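Long-range contacts in probable ATP-dependent kinase TDA10 (Saccharomyces cerevisiae, PDB 1ODF), which is a probable ATP-dependent kinase that resembles bacterial pantothenate kinase in structure and whose substrate is not yet known: residues L98-M104 and K188-Y192; V110-I114 and T125-P129; S64-I70 and V153-E159; P31-S37 and I202-V208; L107-L111 and D194-R198. The contacts are given in a common frame with arbitrary orientation. Numbering follows the deposited sequence.

Overall arrangement
Contacts 3 and 4 build four neighbouring strands of the central sheet (in order 65-69, 155-160, 32-37, 204-211); their centres lie 9 Å apart and backbone hydrogen bonds between strands 155-160 and 32-37 join them. The C-terminal ends of the parallel strands face the predicted ATP site, where E159 of contact 3 comes within about 3 Å of K44 (side chain to side chain) and S37 of contact 4 leads into G38. Contacts 2 and 5 share V110 and L111 of helix 104-114, with centres 11 Å apart: I114 packs on F156 and P31, and L111 on F33. Contact 1, centred 11 Å from contact 5, shares helix 182-195 with it and meets contact 3 through H102 and I70.

Contact 1 (L98-M104 and K188-Y192); sequences LPGTHDM and KLFFY
One phenolic oxygen, Y192 OH, holds together a tight turn and the loop after it. The G100 amide donates to it in an almost straight bond (G100 N to Y192 OH 2.8 Å), and H102 ND1 is hydrogen-bonded to the same Y192 OH at 2.8 Å, both near the tyrosine ring plane; Y192 and H102 both have chi1 m. L98 to T101 form a type II turn, with P99 at phi/psi -55/134, closed by T101 N to L98 O at 3.1 Å and by T101 OG1 to L98 O at 2.6 Å. G100 sits at 114/-14, where a CB would jam against the preceding carbonyl and hit K188. The turn lies against helix 182-195, which carries K188 to Y192, with P99 opposite L189 and G100 opposite K188 (CA to CA 4.9 Å). P99 CB rests 3.9 Å from Y192 CE1, and a water links G100 O (2.7 Å) to K188 NZ (3.1 Å). M104, all three chi angles m, folds over one face of the Y192 ring: SD and CE each lie 3.9 Å from the ring centroid, and M104 CE reaches F191 CB at 3.7 Å. H102 NE2 is hydrogen-bonded to D71. D103 is the N-cap of helix 104-114, its OD2 taking the L106 amide. The whole is a glycine-bearing type II turn and Asp-capped helix start, docked by a tyrosine hydroxyl and a Met-aromatic contact.

Contact 2 (V110-I114 and T125-P129); sequences VLNTI and TVVLP
The last turn of helix 104-114 lies along strand 125-128, almost antiparallel: the axes of the two short segments approach to 8.8 Å at a signed crossing angle of -165°. In register, V110 faces L128 and T113 faces V126 (CA to CA 6.9 and 6.8 Å respectively). Apolar packing joins them. V110, chi1 t, sends CG1 to L128 CG at 3.9 Å and to V126 CG2 at 4.4 Å; T113 CG2 meets V126 CG2 at 3.6 Å; I114 CG1 lies 4.4 Å from V126 CG1. V126, chi1 p, sits among three helix side chains. One methyl-to-backbone contact is added, V110 CG2 to V127 O at 3.7 Å. Backbone hydrogen bonds lie apart from this contact: I114 N to V110 O at 2.9 Å in the helix, V126 with I149 and L128 with Q147 in the small sheet. I114 and L128 also touch F156 of the central sheet. This is alpha/beta packing, the helix and a strand of a small antiparallel sheet side by side against the central sheet.

Contact 3 (S64-I70 and V153-E159); sequences SIGYASI and VDIFILE
S64 N donates to D154 OD2 at 2.7 Å, and S64 O takes both D154 N (3.0 Å) and I155 N (3.1 Å). The parallel ladder then alternates: G66 N to I155 O, I157 N to G66 O and A68 N to I157 O, each 2.8 Å, then E159 N to A68 O at 3.1 Å and I70 N to E159 O at 2.9 Å. I65-S69 pair with I155-E159, the short strand axes 4.5 Å apart at closest and 12° from parallel. It is an edge pair of the central, mostly parallel sheet, probably of P-loop kinase type, strand 65-69 at one margin. At its C-terminal end E159 (chi1 p) approaches K44 of the predicted ATP site, and S69 OG, hydrogen-bonded to the D71 amide, weakly bonds E159 OE1 at 3.1 Å. On the I65, Y67 face, Y67 CD2 packs on I157 CG2 (3.6 Å) and I65 CD1 on I155 CB (3.7 Å). On the other, A68 CB touches F156 CZ at 3.7 Å and one F156 ring face covers G66 O.

Contact 4 (P31-S37 and I202-V208); sequences PLFIFFS and IKSLGIV
On one face of this parallel strand pair, 32-37 beside 204-211, two phenylalanines, F33 and F35, stand beside a serine and a glycine, S204 and G206, of little bulk. F33 pairs with S204, I34 with L205, F35 with G206, F36 with I207 and S37 with V208; the strand axes come within 4.7 Å at 14°. The ladder runs F33 N to K203 O (2.8 Å), L205 N to F33 O (3.0 Å), F35 N to L205 O (3.1 Å), I207 N to F35 O (2.8 Å) and S37 N to I207 O (3.0 Å). The F35 ring, chi1 m, leans back past S204, with F35 CE1 3.8 Å from S204 OG, until F35 CZ is 4.2 Å from I202 CG2; F33 CG meets I202 CG2 too, at 4.1 Å, so that methyl is the bump both rings touch. On the opposite face, I207 (chi1 and chi2 m) lays its CG1 over the F36 ring, 3.7 Å from the centroid, a CH-pi contact. L32 CD1 reaches L205 CD1 at 4.3 Å, and L32 CD2 tucks against K203 O at 3.4 Å. Where the strands begin, a water bridges P31 O (2.7 Å) and K203 N (2.6 Å). Helix 8-24 packs on the L205, I207 face. Beyond S37 the chain enters the predicted ATP-binding loop at G38, so a largely apolar, backbone-bonded strand pair carries what is probably the phosphate-binding P-loop.

Contact 5 (L107-L111 and D194-R198); sequences LQEVL and DLLWR
Four leucines interlock where the end of helix 182-195 meets the flank of helix 104-114, in which L111 N bonds L107 O at 3.0 Å; the nearest CA pair is Q108 and L195, 7.2 Å apart. L195, like L107 with chi1 t and chi2 p, has its CA-to-CB bond directed toward helix 104-114 and sits between L107 and L111: L195 CD2 lies 3.8 Å from L107 CD2, and L195 CG a short 3.3 Å from L111 CD2. L111 departs from the standard rotamers, with chi1 at -101° and chi2 at 7°, and its CD2 also comes 3.9 Å from L196 CD2. L196 (chi1 m, chi2 t) is the first residue to leave the helix, at phi/psi -118/-93; L196 CD1 still lies 4.4 Å from L107 CD2. At the margin, Q108 (chi1 t, chi2 p) brings OE1 within 3.1 Å of L195 CD1; that oxygen has a weak hydrogen bond to a glycerol, probably from the crystallisation liquor. L196 also packs against L158: this is leucine packing between one helix end and another helix's flank, beside the central sheet. With aliphatic carbon on nearly every meeting surface, hydrophobic burial holds the segments, without polar bonds between them.

Contact 1 (L98-M104 and K188-Y192)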
# COMPACT_ATOMS: atom_id res chain seq x y z
N LEU A 98 6.38 7.81 -5.60
CA LEU A 98 7.22 6.69 -5.21
C LEU A 98 7.65 6.69 -3.75
O LEU A 98 7.50 7.68 -3.04
CB LEU A 98 8.48 6.66 -6.08
CG LEU A 98 8.38 6.34 -7.58
CD1 LEU A 98 7.72 4.97 -7.75
CD2 LEU A 98 7.59 7.42 -8.31
N PRO A 99 8.21 5.55 -3.29
CA PRO A 99 8.67 5.45 -1.90
C PRO A 99 9.65 6.61 -1.69
O PRO A 99 10.51 6.86 -2.53
CB PRO A 99 9.37 4.10 -1.88
CG PRO A 99 8.60 3.30 -2.87
CD PRO A 99 8.40 4.27 -4.00
N GLY A 100 9.51 7.31 -0.57
CA GLY A 100 10.39 8.43 -0.30
C GLY A 100 9.58 9.71 -0.32
O GLY A 100 10.04 10.76 0.14
N THR A 101 8.36 9.63 -0.84
CA THR A 101 7.47 10.79 -0.91
C THR A 101 6.45 10.78 0.22
O THR A 101 5.46 11.53 0.18
CB THR A 101 6.72 10.85 -2.27
OG1 THR A 101 5.89 9.69 -2.42
CG2 THR A 101 7.71 10.93 -3.42
N HIS A 102 6.68 9.94 1.22
CA HIS A 102 5.78 9.87 2.37
C HIS A 102 6.46 10.41 3.63
O HIS A 102 7.68 10.39 3.75
CB HIS A 102 5.31 8.43 2.63
CG HIS A 102 4.43 7.89 1.55
ND1 HIS A 102 4.92 7.23 0.45
CD2 HIS A 102 3.09 7.92 1.40
CE1 HIS A 102 3.92 6.87 -0.33
NE2 HIS A 102 2.79 7.29 0.22
N ASP A 103 5.64 10.88 4.57
CA ASP A 103 6.14 11.43 5.82
C ASP A 103 6.40 10.30 6.82
O ASP A 103 5.51 9.90 7.57
CB ASP A 103 5.12 12.42 6.37
CG ASP A 103 5.67 13.25 7.51
OD1 ASP A 103 5.03 14.26 7.86
OD2 ASP A 103 6.74 12.89 8.05
N MET A 104 7.64 9.80 6.84
CA MET A 104 8.02 8.71 7.72
C MET A 104 8.02 9.08 9.19
O MET A 104 7.66 8.26 10.04
CB MET A 104 9.39 8.16 7.34
CG MET A 104 9.52 7.79 5.87
SD MET A 104 8.09 6.84 5.30
CE MET A 104 8.34 5.28 6.20
N LYS A 188 15.11 4.68 0.14
CA LYS A 188 13.90 5.20 0.76
C LYS A 188 12.94 4.08 1.16
O LYS A 188 12.29 4.15 2.20
CB LYS A 188 13.20 6.16 -0.22
CG LYS A 188 13.94 7.45 -0.46
CD LYS A 188 14.05 8.25 0.83
CE LYS A 188 14.61 9.65 0.60
NZ LYS A 188 14.54 10.46 1.85
N LEU A 189 12.85 3.04 0.34
CA LEU A 189 11.96 1.92 0.62
C LEU A 189 12.27 1.30 1.99
O LEU A 189 11.39 0.76 2.67
CB LEU A 189 12.08 0.85 -0.48
CG LEU A 189 11.24 -0.43 -0.30
CD1 LEU A 189 9.76 -0.06 -0.23
CD2 LEU A 189 11.50 -1.41 -1.44
N PHE A 190 13.54 1.39 2.40
CA PHE A 190 13.98 0.84 3.67
C PHE A 190 13.12 1.27 4.86
O PHE A 190 12.71 0.43 5.67
CB PHE A 190 15.44 1.23 3.94
CG PHE A 190 15.96 0.73 5.26
CD1 PHE A 190 16.21 -0.63 5.44
CD2 PHE A 190 16.12 1.59 6.33
CE1 PHE A 190 16.61 -1.12 6.69
CE2 PHE A 190 16.52 1.11 7.58
CZ PHE A 190 16.76 -0.25 7.76
N PHE A 191 12.86 2.57 4.98
CA PHE A 191 12.09 3.10 6.09
C PHE A 191 10.70 2.48 6.28
O PHE A 191 10.22 2.38 7.41
CB PHE A 191 11.96 4.62 5.99
CG PHE A 191 13.25 5.37 6.18
CD1 PHE A 191 14.23 5.37 5.18
CD2 PHE A 191 13.49 6.09 7.36
CE1 PHE A 191 15.43 6.08 5.35
CE2 PHE A 191 14.69 6.81 7.54
CZ PHE A 191 15.65 6.81 6.53
N TYR A 192 10.06 2.08 5.18
CA TYR A 192 8.74 1.48 5.27
C TYR A 192 8.87 0.05 5.74
O TYR A 192 8.19 -0.37 6.68
CB TYR A 192 8.05 1.48 3.90
CG TYR A 192 7.92 2.84 3.24
CD1 TYR A 192 9.02 3.45 2.63
CD2 TYR A 192 6.69 3.50 3.18
CE1 TYR A 192 8.90 4.67 1.97
CE2 TYR A 192 6.55 4.72 2.53
CZ TYR A 192 7.66 5.30 1.92
OH TYR A 192 7.53 6.48 1.24
O HOH W 1 11.62 11.33 2.20

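Contact 2 (V110-I114 and T125-P129)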
# COMPACT_ATOMS: atom_id res chain seq x y z
N VAL A 110 2.82 7.75 14.76
CA VAL A 110 1.53 7.06 14.82
C VAL A 110 1.71 5.62 15.30
O VAL A 110 0.99 5.15 16.19
CB VAL A 110 0.85 7.10 13.43
CG1 VAL A 110 -0.30 6.10 13.37
CG2 VAL A 110 0.33 8.51 13.15
N LEU A 111 2.68 4.91 14.73
CA LEU A 111 2.96 3.54 15.13
C LEU A 111 3.31 3.51 16.61
O LEU A 111 2.82 2.66 17.36
CB LEU A 111 4.12 2.96 14.31
CG LEU A 111 3.80 2.04 13.13
CD1 LEU A 111 2.31 1.98 12.86
CD2 LEU A 111 4.54 2.53 11.89
N ASN A 112 4.16 4.45 17.02
CA ASN A 112 4.58 4.56 18.42
C ASN A 112 3.37 4.68 19.32
O ASN A 112 3.25 3.94 20.30
CB ASN A 112 5.46 5.80 18.64
CG ASN A 112 6.84 5.64 18.04
OD1 ASN A 112 7.40 4.54 18.02
ND2 ASN A 112 7.41 6.75 17.58
N THR A 113 2.50 5.62 19.00
CA THR A 113 1.29 5.85 19.77
C THR A 113 0.42 4.59 19.82
O THR A 113 -0.09 4.23 20.88
CB THR A 113 0.47 7.02 19.17
OG1 THR A 113 1.26 8.22 19.21
CG2 THR A 113 -0.81 7.23 19.96
N ILE A 114 0.27 3.93 18.68
CA ILE A 114 -0.55 2.72 18.63
C ILE A 114 0.00 1.62 19.52
O ILE A 114 -0.75 1.00 20.28
CB ILE A 114 -0.68 2.22 17.18
CG1 ILE A 114 -1.56 3.20 16.40
CG2 ILE A 114 -1.27 0.82 17.14
CD1 ILE A 114 -1.78 2.80 14.99
N THR A 125 -7.62 8.48 21.68
CA THR A 125 -7.60 8.39 20.23
C THR A 125 -6.23 8.78 19.70
O THR A 125 -5.48 9.51 20.36
CB THR A 125 -8.62 9.33 19.58
OG1 THR A 125 -8.22 10.69 19.78
CG2 THR A 125 -10.00 9.11 20.18
N VAL A 126 -5.90 8.27 18.51
CA VAL A 126 -4.64 8.60 17.85
C VAL A 126 -5.08 9.26 16.56
O VAL A 126 -6.06 8.85 15.94
CB VAL A 126 -3.80 7.34 17.52
CG1 VAL A 126 -4.60 6.37 16.65
CG2 VAL A 126 -2.52 7.74 16.80
N VAL A 127 -4.37 10.31 16.15
CA VAL A 127 -4.74 11.00 14.93
C VAL A 127 -3.87 10.61 13.75
O VAL A 127 -2.64 10.64 13.82
CB VAL A 127 -4.67 12.53 15.13
CG1 VAL A 127 -4.94 13.24 13.80
CG2 VAL A 127 -5.71 12.97 16.15
N LEU A 128 -4.54 10.23 12.66
CA LEU A 128 -3.85 9.86 11.43
C LEU A 128 -4.17 10.91 10.37
O LEU A 128 -5.27 11.47 10.35
CB LEU A 128 -4.30 8.48 10.95
CG LEU A 128 -3.60 7.30 11.64
CD1 LEU A 128 -4.12 7.14 13.07
CD2 LEU A 128 -3.84 6.04 10.83
N PRO A 129 -3.21 11.20 9.48
CA PRO A 129 -3.43 12.20 8.44
C PRO A 129 -4.33 11.76 7.30
O PRO A 129 -4.60 10.57 7.09
CB PRO A 129 -2.02 12.49 7.95
CG PRO A 129 -1.37 11.16 8.04
CD PRO A 129 -1.85 10.65 9.40

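Contact 3 (S64-I70 and V153-E159)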
# COMPACT_ATOMS: atom_id res chain seq x y z
N SER A 64 -11.72 -2.24 18.19
CA SER A 64 -11.38 -0.97 17.55
C SER A 64 -10.71 -1.26 16.20
O SER A 64 -9.63 -1.85 16.15
CB SER A 64 -10.42 -0.16 18.44
OG SER A 64 -10.01 1.03 17.78
N ILE A 65 -11.35 -0.84 15.12
CA ILE A 65 -10.83 -1.08 13.78
C ILE A 65 -10.30 0.19 13.10
O ILE A 65 -11.02 1.17 12.97
CB ILE A 65 -11.92 -1.67 12.84
CG1 ILE A 65 -12.66 -2.83 13.54
CG2 ILE A 65 -11.28 -2.16 11.53
CD1 ILE A 65 -11.79 -4.02 13.88
N GLY A 66 -9.05 0.15 12.67
CA GLY A 66 -8.46 1.30 12.00
C GLY A 66 -8.16 1.01 10.53
O GLY A 66 -7.93 -0.14 10.14
N TYR A 67 -8.17 2.05 9.71
CA TYR A 67 -7.89 1.88 8.29
C TYR A 67 -7.11 3.06 7.75
O TYR A 67 -7.32 4.21 8.16
CB TYR A 67 -9.20 1.75 7.50
CG TYR A 67 -9.01 1.67 6.00
CD1 TYR A 67 -8.67 2.80 5.25
CD2 TYR A 67 -9.12 0.45 5.33
CE1 TYR A 67 -8.43 2.72 3.88
CE2 TYR A 67 -8.89 0.35 3.96
CZ TYR A 67 -8.54 1.49 3.24
OH TYR A 67 -8.31 1.38 1.89
N ALA A 68 -6.20 2.78 6.83
CA ALA A 68 -5.42 3.83 6.21
C ALA A 68 -4.77 3.36 4.92
O ALA A 68 -4.46 2.18 4.76
CB ALA A 68 -4.34 4.33 7.18
N SER A 69 -4.63 4.29 3.98
CA SER A 69 -3.94 4.01 2.73
C SER A 69 -2.57 4.61 3.01
O SER A 69 -2.47 5.64 3.69
CB SER A 69 -4.58 4.77 1.57
OG SER A 69 -3.62 5.00 0.54
N ILE A 70 -1.52 3.98 2.53
CA ILE A 70 -0.20 4.54 2.77
C ILE A 70 -0.13 5.98 2.24
O ILE A 70 0.60 6.81 2.77
CB ILE A 70 0.92 3.67 2.12
CG1 ILE A 70 2.30 4.24 2.46
CG2 ILE A 70 0.71 3.59 0.61
CD1 ILE A 70 2.66 4.18 3.94
N VAL A 153 -5.87 0.02 19.54
CA VAL A 153 -6.34 -0.45 18.24
C VAL A 153 -6.24 -1.97 18.20
O VAL A 153 -5.18 -2.54 18.49
CB VAL A 153 -5.51 0.14 17.09
CG1 VAL A 153 -6.12 -0.26 15.75
CG2 VAL A 153 -5.46 1.66 17.23
N ASP A 154 -7.34 -2.63 17.85
CA ASP A 154 -7.37 -4.08 17.77
C ASP A 154 -6.96 -4.60 16.39
O ASP A 154 -6.20 -5.56 16.28
CB ASP A 154 -8.77 -4.57 18.14
CG ASP A 154 -9.11 -4.31 19.61
OD1 ASP A 154 -8.50 -4.95 20.49
OD2 ASP A 154 -9.98 -3.45 19.88
N ILE A 155 -7.47 -3.97 15.34
CA ILE A 155 -7.14 -4.36 13.97
C ILE A 155 -6.82 -3.12 13.16
O ILE A 155 -7.61 -2.17 13.13
CB ILE A 155 -8.32 -5.12 13.29
CG1 ILE A 155 -8.55 -6.45 14.00
CG2 ILE A 155 -8.02 -5.34 11.80
CD1 ILE A 155 -9.75 -7.21 13.49
N PHE A 156 -5.66 -3.11 12.52
CA PHE A 156 -5.29 -1.97 11.70
C PHE A 156 -5.03 -2.40 10.26
O PHE A 156 -4.14 -3.20 9.97
CB PHE A 156 -4.06 -1.25 12.25
CG PHE A 156 -3.80 0.06 11.58
CD1 PHE A 156 -3.23 0.11 10.31
CD2 PHE A 156 -4.21 1.25 12.18
CE1 PHE A 156 -3.08 1.32 9.64
CE2 PHE A 156 -4.06 2.48 11.52
CZ PHE A 156 -3.50 2.51 10.25
N ILE A 157 -5.83 -1.83 9.37
CA ILE A 157 -5.76 -2.13 7.95
C ILE A 157 -4.97 -1.05 7.22
O ILE A 157 -5.33 0.12 7.27
CB ILE A 157 -7.19 -2.21 7.35
CG1 ILE A 157 -8.00 -3.26 8.11
CG2 ILE A 157 -7.14 -2.53 5.87
CD1 ILE A 157 -9.43 -3.39 7.64
N LEU A 158 -3.89 -1.46 6.56
CA LEU A 158 -3.07 -0.53 5.79
C LEU A 158 -2.97 -1.10 4.37
O LEU A 158 -2.83 -2.32 4.19
CB LEU A 158 -1.68 -0.39 6.41
CG LEU A 158 -0.73 0.61 5.72
CD1 LEU A 158 -1.29 2.03 5.85
CD2 LEU A 158 0.65 0.51 6.32
N GLU A 159 -3.04 -0.22 3.37
CA GLU A 159 -2.97 -0.66 1.98
C GLU A 159 -2.16 0.27 1.09
O GLU A 159 -2.18 1.49 1.27
CB GLU A 159 -4.38 -0.81 1.41
CG GLU A 159 -5.10 0.51 1.17
CD GLU A 159 -4.76 1.14 -0.18
OE1 GLU A 159 -5.05 2.35 -0.34
OE2 GLU A 159 -4.22 0.45 -1.08

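Contact 4 (P31-S37 and I202-V208)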
# COMPACT_ATOMS: atom_id res chain seq x y z
N PRO A 31 -1.95 -4.80 18.59
CA PRO A 31 -2.74 -4.72 17.36
C PRO A 31 -2.43 -5.86 16.38
O PRO A 31 -1.36 -6.47 16.42
CB PRO A 31 -2.32 -3.37 16.76
CG PRO A 31 -1.71 -2.62 17.91
CD PRO A 31 -0.99 -3.69 18.67
N LEU A 32 -3.40 -6.17 15.53
CA LEU A 32 -3.21 -7.17 14.50
C LEU A 32 -3.26 -6.31 13.24
O LEU A 32 -4.25 -5.60 13.01
CB LEU A 32 -4.38 -8.16 14.46
CG LEU A 32 -4.32 -9.43 13.58
CD1 LEU A 32 -5.57 -9.52 12.75
CD2 LEU A 32 -3.11 -9.45 12.70
N PHE A 33 -2.21 -6.35 12.44
CA PHE A 33 -2.21 -5.57 11.20
C PHE A 33 -2.69 -6.41 10.02
O PHE A 33 -2.52 -7.64 10.00
CB PHE A 33 -0.82 -5.02 10.90
CG PHE A 33 -0.48 -3.78 11.68
CD1 PHE A 33 -0.38 -3.83 13.07
CD2 PHE A 33 -0.33 -2.56 11.04
CE1 PHE A 33 -0.12 -2.67 13.81
CE2 PHE A 33 -0.08 -1.39 11.76
CZ PHE A 33 0.03 -1.45 13.16
N ILE A 34 -3.32 -5.75 9.06
CA ILE A 34 -3.78 -6.40 7.86
C ILE A 34 -3.32 -5.54 6.68
O ILE A 34 -3.79 -4.41 6.49
CB ILE A 34 -5.31 -6.56 7.84
CG1 ILE A 34 -5.75 -7.42 9.02
CG2 ILE A 34 -5.74 -7.23 6.53
CD1 ILE A 34 -7.23 -7.66 9.09
N PHE A 35 -2.36 -6.08 5.93
CA PHE A 35 -1.78 -5.39 4.79
C PHE A 35 -2.37 -5.84 3.47
O PHE A 35 -2.51 -7.04 3.21
CB PHE A 35 -0.27 -5.64 4.73
CG PHE A 35 0.49 -5.09 5.90
CD1 PHE A 35 1.40 -5.90 6.59
CD2 PHE A 35 0.34 -3.76 6.30
CE1 PHE A 35 2.15 -5.39 7.66
CE2 PHE A 35 1.09 -3.23 7.37
CZ PHE A 35 1.99 -4.05 8.05
N PHE A 36 -2.73 -4.86 2.64
CA PHE A 36 -3.23 -5.14 1.30
C PHE A 36 -2.21 -4.57 0.35
O PHE A 36 -1.81 -3.40 0.49
CB PHE A 36 -4.59 -4.50 1.05
CG PHE A 36 -5.73 -5.21 1.72
CD1 PHE A 36 -5.94 -5.08 3.10
CD2 PHE A 36 -6.61 -6.00 0.99
CE1 PHE A 36 -7.01 -5.73 3.72
CE2 PHE A 36 -7.68 -6.65 1.60
CZ PHE A 36 -7.88 -6.51 2.96
N SER A 37 -1.76 -5.39 -0.59
CA SER A 37 -0.77 -5.00 -1.58
C SER A 37 -1.16 -5.48 -2.97
O SER A 37 -1.57 -6.63 -3.16
CB SER A 37 0.59 -5.60 -1.21
OG SER A 37 1.64 -5.04 -1.98
N ILE A 202 5.49 -6.20 14.69
CA ILE A 202 4.24 -6.18 13.96
C ILE A 202 3.72 -7.56 13.55
O ILE A 202 4.37 -8.30 12.82
CB ILE A 202 4.37 -5.27 12.72
CG1 ILE A 202 4.33 -3.81 13.19
CG2 ILE A 202 3.26 -5.56 11.71
CD1 ILE A 202 4.44 -2.80 12.07
N LYS A 203 2.53 -7.90 14.05
CA LYS A 203 1.89 -9.17 13.74
C LYS A 203 0.80 -8.89 12.73
O LYS A 203 -0.04 -8.00 12.94
CB LYS A 203 1.34 -9.81 15.02
CG LYS A 203 2.45 -10.35 15.90
CD LYS A 203 3.29 -11.34 15.10
CE LYS A 203 4.63 -11.62 15.74
NZ LYS A 203 5.46 -12.54 14.90
N SER A 204 0.80 -9.66 11.64
CA SER A 204 -0.12 -9.38 10.55
C SER A 204 -0.54 -10.51 9.62
O SER A 204 0.08 -11.58 9.56
CB SER A 204 0.52 -8.31 9.68
OG SER A 204 1.76 -8.83 9.20
N LEU A 205 -1.59 -10.21 8.88
CA LEU A 205 -2.14 -11.09 7.86
C LEU A 205 -1.94 -10.29 6.57
O LEU A 205 -2.11 -9.06 6.57
CB LEU A 205 -3.62 -11.36 8.10
CG LEU A 205 -3.91 -12.17 9.36
CD1 LEU A 205 -5.41 -12.30 9.53
CD2 LEU A 205 -3.24 -13.54 9.23
N GLY A 206 -1.57 -10.97 5.50
CA GLY A 206 -1.35 -10.26 4.26
C GLY A 206 -2.23 -10.70 3.12
O GLY A 206 -2.54 -11.89 2.99
N ILE A 207 -2.64 -9.74 2.31
CA ILE A 207 -3.48 -9.99 1.14
C ILE A 207 -2.67 -9.46 -0.04
O ILE A 207 -2.46 -8.26 -0.18
CB ILE A 207 -4.81 -9.21 1.18
CG1 ILE A 207 -5.47 -9.33 2.57
CG2 ILE A 207 -5.71 -9.71 0.04
CD1 ILE A 207 -5.92 -10.71 2.92
N VAL A 208 -2.23 -10.38 -0.89
CA VAL A 208 -1.42 -10.00 -2.04
C VAL A 208 -2.11 -10.26 -3.36
O VAL A 208 -2.62 -11.36 -3.61
CB VAL A 208 -0.06 -10.76 -2.03
CG1 VAL A 208 0.73 -10.44 -3.31
CG2 VAL A 208 0.74 -10.36 -0.79
O HOH W 2 1.24 -6.51 15.79

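Contact 5 (L107-L111 and D194-R198)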
# COMPACT_ATOMS: atom_id res chain seq x y z
N LEU A 107 4.64 8.79 10.37
CA LEU A 107 4.21 7.41 10.42
C LEU A 107 4.81 6.74 11.65
O LEU A 107 4.15 5.96 12.35
CB LEU A 107 4.64 6.67 9.15
CG LEU A 107 4.15 5.24 9.00
CD1 LEU A 107 2.62 5.22 9.02
CD2 LEU A 107 4.67 4.66 7.70
N GLN A 108 6.07 7.05 11.90
CA GLN A 108 6.80 6.53 13.04
C GLN A 108 6.03 6.88 14.33
O GLN A 108 5.77 6.02 15.17
CB GLN A 108 8.20 7.14 13.07
CG GLN A 108 9.03 6.88 14.33
CD GLN A 108 9.60 5.48 14.39
OE1 GLN A 108 8.86 4.50 14.54
NE2 GLN A 108 10.92 5.37 14.26
N GLU A 109 5.64 8.14 14.46
CA GLU A 109 4.91 8.59 15.64
C GLU A 109 3.60 7.86 15.83
O GLU A 109 3.29 7.40 16.93
CB GLU A 109 4.65 10.10 15.55
CG GLU A 109 5.92 10.93 15.51
CD GLU A 109 5.68 12.35 15.03
OE1 GLU A 109 6.68 13.07 14.82
OE2 GLU A 109 4.50 12.75 14.85
N VAL A 110 2.82 7.75 14.76
CA VAL A 110 1.53 7.06 14.82
C VAL A 110 1.71 5.62 15.30
O VAL A 110 0.99 5.15 16.19
CB VAL A 110 0.85 7.10 13.43
CG1 VAL A 110 -0.30 6.10 13.37
CG2 VAL A 110 0.33 8.51 13.15
N LEU A 111 2.68 4.91 14.73
CA LEU A 111 2.96 3.54 15.13
C LEU A 111 3.31 3.51 16.61
O LEU A 111 2.82 2.66 17.36
CB LEU A 111 4.12 2.96 14.31
CG LEU A 111 3.80 2.04 13.13
CD1 LEU A 111 2.31 1.98 12.86
CD2 LEU A 111 4.54 2.53 11.89
N ASP A 194 11.37 -1.47 7.29
CA ASP A 194 11.89 -1.52 8.65
C ASP A 194 10.83 -1.22 9.69
O ASP A 194 10.76 -1.86 10.75
CB ASP A 194 13.03 -0.50 8.80
CG ASP A 194 13.76 -0.63 10.13
OD1 ASP A 194 14.43 -1.67 10.33
OD2 ASP A 194 13.66 0.30 10.97
N LEU A 195 9.99 -0.25 9.38
CA LEU A 195 8.92 0.19 10.25
C LEU A 195 7.68 -0.72 10.24
O LEU A 195 6.97 -0.81 11.25
CB LEU A 195 8.52 1.60 9.83
CG LEU A 195 7.68 2.47 10.75
CD1 LEU A 195 8.33 2.58 12.13
CD2 LEU A 195 7.55 3.85 10.10
N LEU A 196 7.46 -1.41 9.13
CA LEU A 196 6.26 -2.24 8.99
C LEU A 196 6.40 -3.76 8.80
O LEU A 196 6.47 -4.50 9.78
CB LEU A 196 5.39 -1.67 7.86
CG LEU A 196 4.99 -0.20 8.06
CD1 LEU A 196 4.47 0.41 6.75
CD2 LEU A 196 3.95 -0.12 9.16
N TRP A 197 6.42 -4.23 7.55
CA TRP A 197 6.46 -5.67 7.30
C TRP A 197 7.74 -6.42 7.68
O TRP A 197 7.77 -7.64 7.62
CB TRP A 197 6.07 -5.98 5.85
CG TRP A 197 6.84 -5.21 4.83
CD1 TRP A 197 8.03 -5.57 4.25
CD2 TRP A 197 6.49 -3.94 4.26
NE1 TRP A 197 8.44 -4.60 3.37
CE2 TRP A 197 7.51 -3.59 3.36
CE3 TRP A 197 5.41 -3.07 4.44
CZ2 TRP A 197 7.48 -2.40 2.62
CZ3 TRP A 197 5.38 -1.88 3.71
CH2 TRP A 197 6.41 -1.56 2.81
N ARG A 198 8.78 -5.69 8.08
CA ARG A 198 10.02 -6.31 8.52
C ARG A 198 10.20 -5.96 10.00
O ARG A 198 11.21 -6.30 10.61
CB ARG A 198 11.23 -5.80 7.71
CG ARG A 198 11.18 -6.18 6.24
CD ARG A 198 11.48 -7.65 6.04
NE ARG A 198 12.92 -7.92 6.04
CZ ARG A 198 13.47 -9.03 6.51
NH1 ARG A 198 12.71 -9.98 7.04
NH2 ARG A 198 14.79 -9.18 6.46